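Local structure of hypothetical zinc-type alcohol dehydrogenase-like protein in PRE5-FET4 intergenic region (Saccharomyces cerevisiae, 1PIW) at residues I10-W18 against A53-L64; F31-A42 against E69-K80. The protein reduces a broad range of aromatic and aliphatic aldehydes to the corresponding alcohols with NADPH, as a zinc-containing medium-chain alcohol dehydrogenase that works as a homodimer. All coordinates share one frame; numbering follows the deposited sequence.

Contact 1 of 2, residues I10-W18 against A53-L64; sequences IAIQSHEDW and AAGHWGNMKMPL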
loop_
_atom_site.group_PDB
_atom_site.type_symbol
_atom_site.label_atom_id
_atom_site.label_comp_id
_atom_site.label_asym_id
_atom_site.label_seq_id
_atom_site.Cartn_x
_atom_site.Cartn_y
_atom_site.Cartn_z
ATOM N N ILE A 10 7.710 1.846 39.239
ATOM C CA ILE A 10 9.084 1.541 38.887
ATOM C C ILE A 10 9.412 2.428 37.693
ATOM O O ILE A 10 9.066 2.103 36.559
ATOM C CB ILE A 10 9.212 0.079 38.490
ATOM C CG1 ILE A 10 8.411 -0.781 39.465
ATOM C CG2 ILE A 10 10.669 -0.332 38.490
ATOM C CD1 ILE A 10 8.778 -0.562 40.904
ATOM N N ALA A 11 10.084 3.547 37.953
ATOM C CA ALA A 11 10.402 4.511 36.900
ATOM C C ALA A 11 11.847 4.655 36.441
ATOM O O ALA A 11 12.774 4.708 37.243
ATOM C CB ALA A 11 9.877 5.875 37.312
ATOM N N ILE A 12 12.006 4.750 35.127
ATOM C CA ILE A 12 13.307 4.930 34.489
ATOM C C ILE A 12 13.904 6.252 34.999
ATOM O O ILE A 12 13.254 7.295 34.910
ATOM C CB ILE A 12 13.161 5.062 32.950
ATOM C CG1 ILE A 12 12.197 4.011 32.392
ATOM C CG2 ILE A 12 14.511 4.967 32.306
ATOM C CD1 ILE A 12 12.615 2.605 32.598
ATOM N N GLN A 13 15.136 6.218 35.508
ATOM C CA GLN A 13 15.779 7.430 36.031
ATOM C C GLN A 13 16.694 8.162 35.048
ATOM O O GLN A 13 17.004 9.330 35.259
ATOM C CB GLN A 13 16.565 7.096 37.293
ATOM C CG GLN A 13 15.756 6.336 38.310
ATOM C CD GLN A 13 14.593 7.137 38.838
ATOM O OE1 GLN A 13 13.612 6.578 39.320
ATOM N NE2 GLN A 13 14.699 8.455 38.760
ATOM N N SER A 14 17.128 7.474 33.990
ATOM C CA SER A 14 17.989 8.073 32.971
ATOM C C SER A 14 18.124 7.127 31.793
ATOM O O SER A 14 18.208 5.922 31.981
ATOM C CB SER A 14 19.378 8.339 33.534
ATOM O OG SER A 14 20.317 7.400 33.019
ATOM N N HIS A 15 18.171 7.665 30.580
ATOM C CA HIS A 15 18.300 6.819 29.394
ATOM C C HIS A 15 19.584 6.002 29.313
ATOM O O HIS A 15 19.808 5.326 28.311
ATOM C CB HIS A 15 18.203 7.638 28.109
ATOM C CG HIS A 15 16.860 8.247 27.876
ATOM N ND1 HIS A 15 15.687 7.545 28.043
ATOM C CD2 HIS A 15 16.502 9.485 27.460
ATOM C CE1 HIS A 15 14.665 8.325 27.742
ATOM N NE2 HIS A 15 15.132 9.507 27.385
ATOM N N GLU A 16 20.442 6.063 30.326
ATOM C CA GLU A 16 21.678 5.285 30.265
ATOM C C GLU A 16 21.586 4.157 31.266
ATOM O O GLU A 16 22.077 3.041 31.027
ATOM C CB GLU A 16 22.903 6.146 30.566
ATOM C CG GLU A 16 23.128 7.267 29.575
ATOM C CD GLU A 16 22.128 8.402 29.746
ATOM O OE1 GLU A 16 22.096 9.001 30.845
ATOM O OE2 GLU A 16 21.375 8.700 28.790
ATOM N N ASP A 17 20.941 4.455 32.385
ATOM C CA ASP A 17 20.746 3.476 33.436
ATOM C C ASP A 17 19.337 2.912 33.219
ATOM O O ASP A 17 18.666 2.515 34.176
ATOM C CB ASP A 17 20.824 4.191 34.779
ATOM C CG ASP A 17 21.102 3.260 35.923
ATOM O OD1 ASP A 17 20.729 3.603 37.073
ATOM O OD2 ASP A 17 21.707 2.197 35.672
ATOM N N TRP A 18 18.893 2.875 31.959
ATOM C CA TRP A 18 17.546 2.418 31.643
ATOM C C TRP A 18 17.202 1.034 32.139
ATOM O O TRP A 18 16.034 0.741 32.390
ATOM C CB TRP A 18 17.262 2.496 30.141
ATOM C CG TRP A 18 17.918 1.432 29.305
ATOM C CD1 TRP A 18 19.164 1.473 28.763
ATOM C CD2 TRP A 18 17.343 0.180 28.890
ATOM N NE1 TRP A 18 19.404 0.330 28.034
ATOM C CE2 TRP A 18 18.303 -0.479 28.097
ATOM C CE3 TRP A 18 16.113 -0.445 29.111
ATOM C CZ2 TRP A 18 18.074 -1.725 27.528
ATOM C CZ3 TRP A 18 15.887 -1.688 28.539
ATOM C CH2 TRP A 18 16.864 -2.312 27.759
ATOM N N ALA A 53 12.496 3.576 27.028
ATOM C CA ALA A 53 13.377 3.661 28.190
ATOM C C ALA A 53 14.844 3.776 27.799
ATOM O O ALA A 53 15.615 4.497 28.422
ATOM C CB ALA A 53 13.161 2.453 29.092
ATOM N N ALA A 54 15.220 3.058 26.753
ATOM C CA ALA A 54 16.584 3.082 26.275
ATOM C C ALA A 54 16.857 4.382 25.551
ATOM O O ALA A 54 17.959 4.612 25.068
ATOM C CB ALA A 54 16.812 1.931 25.348
ATOM N N GLY A 55 15.843 5.230 25.468
ATOM C CA GLY A 55 16.007 6.502 24.791
ATOM C C GLY A 55 16.135 6.400 23.283
ATOM O O GLY A 55 16.658 7.312 22.649
ATOM N N HIS A 56 15.657 5.299 22.707
ATOM C CA HIS A 56 15.724 5.089 21.259
ATOM C C HIS A 56 14.843 6.046 20.498
ATOM O O HIS A 56 15.078 6.312 19.325
ATOM C CB HIS A 56 15.289 3.677 20.900
ATOM C CG HIS A 56 16.317 2.643 21.203
ATOM N ND1 HIS A 56 17.296 2.830 22.152
ATOM C CD2 HIS A 56 16.514 1.405 20.695
ATOM C CE1 HIS A 56 18.056 1.751 22.215
ATOM N NE2 HIS A 56 17.602 0.873 21.342
ATOM N N TRP A 57 13.820 6.558 21.168
ATOM C CA TRP A 57 12.885 7.463 20.527
ATOM C C TRP A 57 13.164 8.928 20.765
ATOM O O TRP A 57 12.392 9.792 20.336
ATOM C CB TRP A 57 11.472 7.141 20.983
ATOM C CG TRP A 57 10.947 5.874 20.401
ATOM C CD1 TRP A 57 11.408 5.219 19.287
ATOM C CD2 TRP A 57 9.802 5.150 20.851
ATOM N NE1 TRP A 57 10.611 4.132 19.015
ATOM C CE2 TRP A 57 9.616 4.065 19.956
ATOM C CE3 TRP A 57 8.908 5.312 21.921
ATOM C CZ2 TRP A 57 8.570 3.145 20.099
ATOM C CZ3 TRP A 57 7.867 4.399 22.064
ATOM C CH2 TRP A 57 7.709 3.327 21.154
ATOM N N GLY A 58 14.266 9.208 21.445
ATOM C CA GLY A 58 14.608 10.585 21.722
ATOM C C GLY A 58 14.638 10.790 23.214
ATOM O O GLY A 58 14.190 9.935 23.980
ATOM N N ASN A 59 15.153 11.935 23.628
ATOM C CA ASN A 59 15.264 12.221 25.033
ATOM C C ASN A 59 13.944 12.460 25.731
ATOM O O ASN A 59 13.318 13.486 25.534
ATOM C CB ASN A 59 16.171 13.417 25.236
ATOM C CG ASN A 59 17.211 13.157 26.284
ATOM O OD1 ASN A 59 18.154 12.380 26.065
ATOM N ND2 ASN A 59 17.040 13.781 27.449
ATOM N N MET A 60 13.548 11.508 26.567
ATOM C CA MET A 60 12.299 11.579 27.319
ATOM C C MET A 60 12.495 12.179 28.707
ATOM O O MET A 60 13.447 11.848 29.398
ATOM C CB MET A 60 11.723 10.178 27.498
ATOM C CG MET A 60 11.523 9.414 26.225
ATOM S SD MET A 60 10.283 10.230 25.267
ATOM C CE MET A 60 11.031 10.236 23.603
ATOM N N LYS A 61 11.576 13.038 29.125
ATOM C CA LYS A 61 11.655 13.651 30.439
ATOM C C LYS A 61 11.641 12.563 31.509
ATOM O O LYS A 61 10.838 11.636 31.437
ATOM C CB LYS A 61 10.462 14.590 30.626
ATOM C CG LYS A 61 10.255 15.111 32.038
ATOM C CD LYS A 61 9.073 16.069 32.068
ATOM C CE LYS A 61 8.733 16.520 33.485
ATOM N NZ LYS A 61 7.583 17.473 33.480
ATOM N N MET A 62 12.529 12.671 32.494
ATOM C CA MET A 62 12.609 11.688 33.582
ATOM C C MET A 62 12.086 12.304 34.875
ATOM O O MET A 62 12.093 13.514 35.033
ATOM C CB MET A 62 14.056 11.243 33.787
ATOM C CG MET A 62 14.300 9.767 33.582
ATOM S SD MET A 62 13.973 9.261 31.908
ATOM C CE MET A 62 15.549 9.216 31.194
ATOM N N PRO A 63 11.594 11.484 35.807
ATOM C CA PRO A 63 11.480 10.024 35.759
ATOM C C PRO A 63 10.429 9.613 34.728
ATOM O O PRO A 63 9.716 10.450 34.169
ATOM C CB PRO A 63 11.032 9.653 37.181
ATOM C CG PRO A 63 11.418 10.839 38.015
ATOM C CD PRO A 63 11.129 11.998 37.104
ATOM N N LEU A 64 10.318 8.317 34.496
ATOM C CA LEU A 64 9.354 7.842 33.540
ATOM C C LEU A 64 8.836 6.456 33.847
ATOM O O LEU A 64 9.597 5.498 33.929
ATOM C CB LEU A 64 9.964 7.845 32.144
ATOM C CG LEU A 64 9.061 7.251 31.061
ATOM C CD1 LEU A 64 7.736 7.991 31.026
ATOM C CD2 LEU A 64 9.761 7.329 29.717
#
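His15 is fastened at both ring nitrogens to the backbone of 53-64. ND1 donates to Ala53 O (3.1 Å), meeting that carbonyl from above its plane, while Met60 N donates to NE2 from within the ring plane, at 2.7 Å. Both partners sit at the ring edge, a pattern consistent with a neutral imidazole protonated at ND1. The two faces are packed as well: Met62 CE stands over the centre of one, 3.5 Å from the centroid, and Gly55 CA lies nearer the rim of the other. These are CH-pi contacts, and glycine suits its place because a CB would run into His15 CG. Bends at chi2 (63°) and chi3 (99°) bring the flexible methionine round to the ring. With an alanine here in place of the histidine, Met60 N and Ala53 O would probably lose their mates and a gap would open between Met62 and Gly55. Small Ala53 lets Ile12 CD1 approach its CB to 3.6 Å, and Ala54 CB lies over the five-membered ring of Trp18. Ile12 and Leu64 form an antiparallel hydrogen-bonded pair, its return bond weak, at the edge of a three-stranded sheet. Gly55, against His15, closes helix 47-53 in a Schellman motif.

Contact 2 of 2, residues F31-A42 against E69-K80; sequences FYDHDIDIKIEA and EIVGKVVKLGPK
Phe31 and His34 lean obliquely on the C-terminal end of 69-80. Phe31 CE2 comes 3.5 Å from Gly78 CA, and CE1 rests on the aliphatic Lys76 CD; CG anti to the backbone N, chi1 -161°, carries the ring across to 69-80. His34 takes Lys80 CB off-centre in a CH-pi contact, 29° from the ring normal, and also meets the ring of His142. Between these rings and Ala42 the two segments form an antiparallel strand pair of the GroES-like domain, interrupted by two classic beta bulges. At the first, Asp37 O receives Val75 N at 2.7 Å and, more weakly, Lys76 N; the carboxylate of Asp37 is held by Arg140. Beta-branched and leucine side chains fill the face of Ile36, Ile38, Val74 and Leu77: Ile36 and Leu77 run alongside each other, CD1 to CD2 3.9 Å. Further on, the side chains of Ile40 and Ile70 cross at about a right angle, CG2 to CG2 3.7 Å. Gly72 suits the close pairing with Ile40, since a CB there would strike Lys39 O. At the C-terminal end of 69-80, Lys80 lies beside Asp33 and reaches OD1 in a weak salt bridge. The side chain of Glu41 passes Gly72 and extends to Lys73, where OE1 and NZ form another weak salt bridge at 3.3 Å; Ser155 binds OE2. At this second bulge Val71 O accepts two backbone bonds, from Glu41 N at 2.9 Å and from Ala42 N at 3.1 Å.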
loop_
_atom_site.group_PDB
_atom_site.type_symbol
_atom_site.label_atom_id
_atom_site.label_comp_id
_atom_site.label_asym_id
_atom_site.label_seq_id
_atom_site.Cartn_x
_atom_site.Cartn_y
_atom_site.Cartn_z
ATOM N N PHE A 31 -7.071 15.042 37.447
ATOM C CA PHE A 31 -8.246 14.207 37.201
ATOM C C PHE A 31 -9.335 14.963 36.442
ATOM O O PHE A 31 -9.792 16.009 36.883
ATOM C CB PHE A 31 -8.794 13.698 38.533
ATOM C CG PHE A 31 -9.679 12.507 38.403
ATOM C CD1 PHE A 31 -9.490 11.402 39.224
ATOM C CD2 PHE A 31 -10.699 12.481 37.465
ATOM C CE1 PHE A 31 -10.303 10.282 39.117
ATOM C CE2 PHE A 31 -11.520 11.371 37.344
ATOM C CZ PHE A 31 -11.321 10.263 38.174
ATOM N N TYR A 32 -9.753 14.416 35.305
ATOM C CA TYR A 32 -10.767 15.056 34.486
ATOM C C TYR A 32 -12.102 14.346 34.442
ATOM O O TYR A 32 -12.211 13.168 34.771
ATOM C CB TYR A 32 -10.211 15.297 33.086
ATOM C CG TYR A 32 -9.139 16.362 33.125
ATOM C CD1 TYR A 32 -7.987 16.267 32.343
ATOM C CD2 TYR A 32 -9.250 17.435 34.005
ATOM C CE1 TYR A 32 -6.960 17.219 32.452
ATOM C CE2 TYR A 32 -8.247 18.381 34.119
ATOM C CZ TYR A 32 -7.103 18.275 33.349
ATOM O OH TYR A 32 -6.106 19.218 33.506
ATOM N N ASP A 33 -13.117 15.105 34.044
ATOM C CA ASP A 33 -14.509 14.662 33.983
ATOM C C ASP A 33 -14.821 13.245 33.511
ATOM O O ASP A 33 -15.788 12.643 33.980
ATOM C CB ASP A 33 -15.294 15.684 33.168
ATOM C CG ASP A 33 -15.245 17.074 33.789
ATOM O OD1 ASP A 33 -15.378 18.073 33.043
ATOM O OD2 ASP A 33 -15.082 17.170 35.029
ATOM N N HIS A 34 -14.008 12.712 32.599
ATOM C CA HIS A 34 -14.214 11.361 32.076
ATOM C C HIS A 34 -13.106 10.392 32.495
ATOM O O HIS A 34 -13.239 9.181 32.314
ATOM C CB HIS A 34 -14.303 11.392 30.548
ATOM C CG HIS A 34 -15.417 12.242 30.024
ATOM N ND1 HIS A 34 -16.729 11.818 29.995
ATOM C CD2 HIS A 34 -15.420 13.506 29.534
ATOM C CE1 HIS A 34 -17.491 12.782 29.510
ATOM N NE2 HIS A 34 -16.722 13.818 29.222
ATOM N N ASP A 35 -12.014 10.908 33.048
ATOM C CA ASP A 35 -10.930 10.031 33.462
ATOM C C ASP A 35 -11.423 8.976 34.448
ATOM O O ASP A 35 -12.444 9.146 35.106
ATOM C CB ASP A 35 -9.788 10.822 34.105
ATOM C CG ASP A 35 -9.187 11.856 33.174
ATOM O OD1 ASP A 35 -9.171 11.630 31.943
ATOM O OD2 ASP A 35 -8.707 12.892 33.677
ATOM N N ILE A 36 -10.674 7.885 34.537
ATOM C CA ILE A 36 -10.978 6.776 35.431
ATOM C C ILE A 36 -9.685 6.329 36.097
ATOM O O ILE A 36 -8.629 6.340 35.476
ATOM C CB ILE A 36 -11.561 5.584 34.649
ATOM C CG1 ILE A 36 -12.982 5.911 34.217
ATOM C CG2 ILE A 36 -11.512 4.316 35.487
ATOM C CD1 ILE A 36 -13.642 4.797 33.468
ATOM N N ASP A 37 -9.758 5.952 37.364
ATOM C CA ASP A 37 -8.571 5.490 38.053
ATOM C C ASP A 37 -8.597 3.982 38.167
ATOM O O ASP A 37 -9.576 3.384 38.623
ATOM C CB ASP A 37 -8.446 6.146 39.426
ATOM C CG ASP A 37 -7.664 7.435 39.366
ATOM O OD1 ASP A 37 -7.562 7.998 38.260
ATOM O OD2 ASP A 37 -7.152 7.894 40.403
ATOM N N ILE A 38 -7.504 3.375 37.730
ATOM C CA ILE A 38 -7.365 1.936 37.750
ATOM C C ILE A 38 -6.205 1.498 38.636
ATOM O O ILE A 38 -5.092 2.024 38.545
ATOM C CB ILE A 38 -7.149 1.411 36.312
ATOM C CG1 ILE A 38 -8.376 1.752 35.467
ATOM C CG2 ILE A 38 -6.895 -0.087 36.325
ATOM C CD1 ILE A 38 -8.086 1.923 34.017
ATOM N N LYS A 39 -6.483 0.563 39.532
ATOM C CA LYS A 39 -5.430 0.038 40.368
ATOM C C LYS A 39 -4.989 -1.169 39.542
ATOM O O LYS A 39 -5.783 -2.077 39.273
ATOM C CB LYS A 39 -5.966 -0.393 41.728
ATOM C CG LYS A 39 -4.861 -0.688 42.723
ATOM C CD LYS A 39 -5.408 -1.082 44.069
ATOM C CE LYS A 39 -4.280 -1.414 45.022
ATOM N NZ LYS A 39 -4.769 -1.962 46.324
ATOM N N ILE A 40 -3.732 -1.162 39.116
ATOM C CA ILE A 40 -3.213 -2.227 38.283
ATOM C C ILE A 40 -3.012 -3.545 39.005
ATOM O O ILE A 40 -2.818 -3.591 40.208
ATOM C CB ILE A 40 -1.891 -1.805 37.639
ATOM C CG1 ILE A 40 -2.017 -0.388 37.075
ATOM C CG2 ILE A 40 -1.542 -2.755 36.512
ATOM C CD1 ILE A 40 -0.727 0.179 36.509
ATOM N N GLU A 41 -3.066 -4.625 38.242
ATOM C CA GLU A 41 -2.882 -5.958 38.783
ATOM C C GLU A 41 -1.984 -6.770 37.846
ATOM O O GLU A 41 -1.492 -7.846 38.213
ATOM C CB GLU A 41 -4.238 -6.644 38.953
ATOM C CG GLU A 41 -4.982 -6.884 37.654
ATOM C CD GLU A 41 -6.327 -7.553 37.864
ATOM O OE1 GLU A 41 -7.255 -6.888 38.377
ATOM O OE2 GLU A 41 -6.451 -8.746 37.521
ATOM N N ALA A 42 -1.784 -6.248 36.636
ATOM C CA ALA A 42 -0.930 -6.888 35.639
ATOM C C ALA A 42 -0.640 -5.920 34.499
ATOM O O ALA A 42 -1.503 -5.135 34.113
ATOM C CB ALA A 42 -1.595 -8.137 35.095
ATOM N N GLU A 69 0.215 -2.110 28.679
ATOM C CA GLU A 69 -0.630 -3.251 28.384
ATOM C C GLU A 69 -1.165 -3.584 29.760
ATOM O O GLU A 69 -0.942 -4.668 30.298
ATOM C CB GLU A 69 0.205 -4.371 27.804
ATOM C CG GLU A 69 0.916 -3.899 26.556
ATOM C CD GLU A 69 1.494 -5.013 25.728
ATOM O OE1 GLU A 69 1.914 -6.024 26.325
ATOM O OE2 GLU A 69 1.545 -4.862 24.485
ATOM N N ILE A 70 -1.869 -2.590 30.309
ATOM C CA ILE A 70 -2.449 -2.596 31.643
ATOM C C ILE A 70 -3.800 -3.260 31.844
ATOM O O ILE A 70 -4.743 -3.039 31.086
ATOM C CB ILE A 70 -2.571 -1.153 32.153
ATOM C CG1 ILE A 70 -1.210 -0.475 32.086
ATOM C CG2 ILE A 70 -3.099 -1.132 33.571
ATOM C CD1 ILE A 70 -1.258 0.996 32.406
ATOM N N VAL A 71 -3.870 -4.056 32.908
ATOM C CA VAL A 71 -5.077 -4.765 33.333
ATOM C C VAL A 71 -5.213 -4.541 34.841
ATOM O O VAL A 71 -4.266 -4.777 35.604
ATOM C CB VAL A 71 -4.985 -6.274 33.072
ATOM C CG1 VAL A 71 -6.037 -7.003 33.873
ATOM C CG2 VAL A 71 -5.180 -6.548 31.613
ATOM N N GLY A 72 -6.388 -4.081 35.260
ATOM C CA GLY A 72 -6.616 -3.816 36.670
ATOM C C GLY A 72 -8.078 -3.598 37.011
ATOM O O GLY A 72 -8.955 -3.820 36.181
ATOM N N LYS A 73 -8.335 -3.159 38.237
ATOM C CA LYS A 73 -9.694 -2.923 38.704
ATOM C C LYS A 73 -10.022 -1.444 38.726
ATOM O O LYS A 73 -9.167 -0.622 39.070
ATOM C CB LYS A 73 -9.871 -3.473 40.122
ATOM C CG LYS A 73 -10.576 -4.816 40.226
ATOM C CD LYS A 73 -9.660 -6.012 40.001
ATOM C CE LYS A 73 -10.466 -7.307 40.123
ATOM N NZ LYS A 73 -9.672 -8.554 39.953
ATOM N N VAL A 74 -11.257 -1.105 38.355
ATOM C CA VAL A 74 -11.702 0.285 38.391
ATOM C C VAL A 74 -11.720 0.659 39.867
ATOM O O VAL A 74 -12.277 -0.070 40.687
ATOM C CB VAL A 74 -13.119 0.451 37.827
ATOM C CG1 VAL A 74 -13.608 1.865 38.082
ATOM C CG2 VAL A 74 -13.120 0.151 36.339
ATOM N N VAL A 75 -11.125 1.789 40.214
ATOM C CA VAL A 75 -11.066 2.168 41.607
ATOM C C VAL A 75 -11.800 3.472 41.908
ATOM O O VAL A 75 -12.077 3.784 43.062
ATOM C CB VAL A 75 -9.593 2.278 42.033
ATOM C CG1 VAL A 75 -9.221 3.731 42.285
ATOM C CG2 VAL A 75 -9.333 1.418 43.246
ATOM N N LYS A 76 -12.115 4.230 40.868
ATOM C CA LYS A 76 -12.798 5.505 41.040
ATOM C C LYS A 76 -13.236 6.008 39.665
ATOM O O LYS A 76 -12.492 5.870 38.697
ATOM C CB LYS A 76 -11.846 6.508 41.693
ATOM C CG LYS A 76 -12.430 7.890 41.899
ATOM C CD LYS A 76 -11.390 8.856 42.454
ATOM C CE LYS A 76 -10.982 8.498 43.878
ATOM N NZ LYS A 76 -9.963 9.438 44.445
ATOM N N LEU A 77 -14.432 6.588 39.571
ATOM C CA LEU A 77 -14.938 7.077 38.290
ATOM C C LEU A 77 -15.058 8.595 38.199
ATOM O O LEU A 77 -15.387 9.268 39.183
ATOM C CB LEU A 77 -16.300 6.457 37.998
ATOM C CG LEU A 77 -16.369 4.934 38.003
ATOM C CD1 LEU A 77 -17.806 4.503 37.754
ATOM C CD2 LEU A 77 -15.453 4.364 36.938
ATOM N N GLY A 78 -14.807 9.120 37.000
ATOM C CA GLY A 78 -14.883 10.552 36.770
ATOM C C GLY A 78 -16.297 11.098 36.823
ATOM O O GLY A 78 -17.248 10.381 36.517
ATOM N N PRO A 79 -16.462 12.376 37.202
ATOM C CA PRO A 79 -17.737 13.093 37.322
ATOM C C PRO A 79 -18.714 12.828 36.187
ATOM O O PRO A 79 -19.808 12.322 36.401
ATOM C CB PRO A 79 -17.302 14.551 37.366
ATOM C CG PRO A 79 -16.033 14.472 38.114
ATOM C CD PRO A 79 -15.340 13.289 37.476
ATOM N N LYS A 80 -18.310 13.189 34.977
ATOM C CA LYS A 80 -19.150 12.994 33.812
ATOM C C LYS A 80 -18.922 11.621 33.194
ATOM O O LYS A 80 -18.979 11.482 31.975
ATOM C CB LYS A 80 -18.857 14.065 32.753
ATOM C CG LYS A 80 -19.170 15.512 33.146
ATOM C CD LYS A 80 -18.776 16.459 31.999
ATOM C CE LYS A 80 -18.905 17.942 32.372
ATOM N NZ LYS A 80 -18.238 18.854 31.376
#

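In the fold
The segments alternate along the chain, 10-18, 31-42, 53-64 and 69-80, so the two contacts interleave in sequence. Their centres are 25 Å apart and their nearest atoms about 9 Å, without touching. Contact 1 belongs to the small three-stranded sheet, contact 2 to the larger mixed sheet containing strands 35-45 and 70-77. The short connections supply two ligands of the catalytic zinc: Cys46, before helix 47-53, whose last residue opens segment 53-64, and His68, between strand 64-65 and segment 69-80; Cys163 is the third. Segment 53-64 carries Trp57, which touches NADP; Glu69 of 69-80 forms a salt bridge with NADP-binding Arg348, its side chain about 4 Å from the zinc. Both segments thus reach the active site.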